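Local structure of PtLCIB4 H88A mutant (Phaeodactylum tricornutum, 5B5Z) at residues Ala183-Gly186 with Tyr187-Met191. The protein belongs to the LCIB family of beta-carbonic anhydrases, zinc enzymes that probably interconvert carbon dioxide and bicarbonate. Residues are numbered along the deposited sequence; the frame is centred on the assembly and turned at random.
Sequences AQQG and YVRDM
Arg189 folds back along the helix and lays its guanidinium over the preceding turn. One face of the group rests on Gly186, with Arg189 NH2 3.5 Å from Gly186 CA, and Gln185 O lies above the same plane near its rim. A bend at chi3 turns the chain back toward the start of the helix. The side chain of Gln185 crosses that of Arg189 at about a right angle. Gln185 CG touches Arg189 NH1 at 3.6 Å, and the amide and guanidinium planes are 67° apart. One water joins the two ends. It accepts from Arg189 NH1 at 3.2 Å, in the guanidinium plane, and more weakly from Gln185 NE2. Tyr187 reaches back the same way on another side of the helix. Tyr187 CD2 sits 3.3 Å from Ala183 O, and Tyr187 CE2 lies 4.3 Å from Ala183 CB. Chi1 of -73° sets the ring beside the backbone N, close to that carbonyl. Val188 CG2 packs on Gln184 O at 3.3 Å.

Most of these pairs are i to i+4 neighbours on the short alpha-helix 183-192; Gly186 and Arg189 are i to i+3. Four successive backbone bonds run from Tyr187, Val188, Arg189 and Asp190 N to the carbonyls of Ala183, Gln184, Gln185 and Gly186. The Arg189 bond is the straightest, at 165°. The carboxylate of Asp190 comes close to Gly186 O, but both are acceptors and do not bond; its OD1 forms a salt bridge with Arg193.

The side chain of Gln185 is buried, about 8 Å from the bound zinc, and its OE1 is hydrogen-bonded to Ser141 of helix 140-154. Val188 and Arg189 pack on alanines of that helix. Ala183 and Tyr187 face the dimer interface, where they touch Tyr187 and Ala183 of the second subunit.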
loop_
_atom_site.group_PDB
_atom_site.type_symbol
_atom_site.label_atom_id
_atom_site.label_comp_id
_atom_site.label_asym_id
_atom_site.label_seq_id
_atom_site.Cartn_x
_atom_site.Cartn_y
_atom_site.Cartn_z
ATOM N N ALA A 183 0.410 -8.187 13.079
ATOM C CA ALA A 183 -0.595 -7.371 13.754
ATOM C C ALA A 183 -1.794 -7.005 12.873
ATOM O O ALA A 183 -2.925 -6.932 13.364
ATOM C CB ALA A 183 0.045 -6.110 14.309
ATOM N N GLN A 184 -1.568 -6.766 11.583
ATOM C CA GLN A 184 -2.686 -6.417 10.708
ATOM C C GLN A 184 -3.762 -7.488 10.643
ATOM O O GLN A 184 -4.955 -7.193 10.723
ATOM C CB GLN A 184 -2.184 -6.109 9.290
ATOM C CG GLN A 184 -2.189 -4.624 9.030
ATOM C CD GLN A 184 -1.684 -4.201 7.667
ATOM O OE1 GLN A 184 -1.904 -4.857 6.649
ATOM N NE2 GLN A 184 -1.013 -3.063 7.647
ATOM N N GLN A 185 -3.362 -8.745 10.491
ATOM C CA GLN A 185 -4.362 -9.782 10.360
ATOM C C GLN A 185 -5.140 -9.912 11.673
ATOM O O GLN A 185 -6.309 -10.236 11.660
ATOM C CB GLN A 185 -3.736 -11.118 9.964
ATOM C CG GLN A 185 -4.752 -12.225 9.692
ATOM C CD GLN A 185 -5.684 -11.932 8.524
ATOM O OE1 GLN A 185 -5.467 -10.987 7.754
ATOM N NE2 GLN A 185 -6.725 -12.739 8.390
ATOM N N GLY A 186 -4.478 -9.644 12.792
ATOM C CA GLY A 186 -5.142 -9.659 14.083
ATOM C C GLY A 186 -6.192 -8.563 14.141
ATOM O O GLY A 186 -7.287 -8.767 14.666
ATOM N N TYR A 187 -5.858 -7.401 13.586
ATOM C CA TYR A 187 -6.814 -6.301 13.517
ATOM C C TYR A 187 -7.999 -6.661 12.614
ATOM O O TYR A 187 -9.138 -6.292 12.900
ATOM C CB TYR A 187 -6.133 -5.021 13.015
ATOM C CG TYR A 187 -5.197 -4.349 14.008
ATOM C CD1 TYR A 187 -5.541 -4.225 15.351
ATOM C CD2 TYR A 187 -3.964 -3.845 13.598
ATOM C CE1 TYR A 187 -4.683 -3.608 16.256
ATOM C CE2 TYR A 187 -3.098 -3.235 14.494
ATOM C CZ TYR A 187 -3.464 -3.117 15.817
ATOM O OH TYR A 187 -2.608 -2.512 16.707
ATOM N N VAL A 188 -7.742 -7.363 11.512
ATOM C CA VAL A 188 -8.838 -7.761 10.624
ATOM C C VAL A 188 -9.797 -8.701 11.358
ATOM O O VAL A 188 -11.023 -8.549 11.270
ATOM C CB VAL A 188 -8.314 -8.441 9.334
ATOM C CG1 VAL A 188 -9.468 -8.992 8.490
ATOM C CG2 VAL A 188 -7.440 -7.464 8.542
ATOM N N ARG A 189 -9.243 -9.658 12.099
ATOM C CA ARG A 189 -10.075 -10.555 12.898
ATOM C C ARG A 189 -10.875 -9.747 13.917
ATOM O O ARG A 189 -12.066 -10.004 14.114
ATOM C CB ARG A 189 -9.237 -11.624 13.620
ATOM C CG ARG A 189 -8.772 -12.764 12.736
ATOM C CD ARG A 189 -8.147 -13.904 13.576
ATOM N NE ARG A 189 -7.014 -13.442 14.376
ATOM C CZ ARG A 189 -5.744 -13.469 13.976
ATOM N NH1 ARG A 189 -5.431 -13.927 12.775
ATOM N NH2 ARG A 189 -4.783 -13.022 14.774
ATOM N N ASP A 190 -10.224 -8.771 14.542
ATOM C CA ASP A 190 -10.890 -7.925 15.544
ATOM C C ASP A 190 -12.081 -7.186 14.957
ATOM O O ASP A 190 -13.168 -7.188 15.532
ATOM C CB ASP A 190 -9.932 -6.899 16.138
ATOM C CG ASP A 190 -8.909 -7.512 17.080
ATOM O OD1 ASP A 190 -9.134 -8.642 17.572
ATOM O OD2 ASP A 190 -7.886 -6.840 17.339
ATOM N N MET A 191 -11.881 -6.548 13.809
ATOM C CA MET A 191 -12.957 -5.753 13.245
ATOM C C MET A 191 -14.075 -6.596 12.610
ATOM O O MET A 191 -15.201 -6.113 12.439
ATOM C CB MET A 191 -12.372 -4.740 12.259
ATOM C CG MET A 191 -11.703 -3.601 13.029
ATOM S SD MET A 191 -11.017 -2.269 12.045
ATOM C CE MET A 191 -9.338 -2.850 11.772
HETATM O O HOH W 1 -7.017 -15.360 10.449
#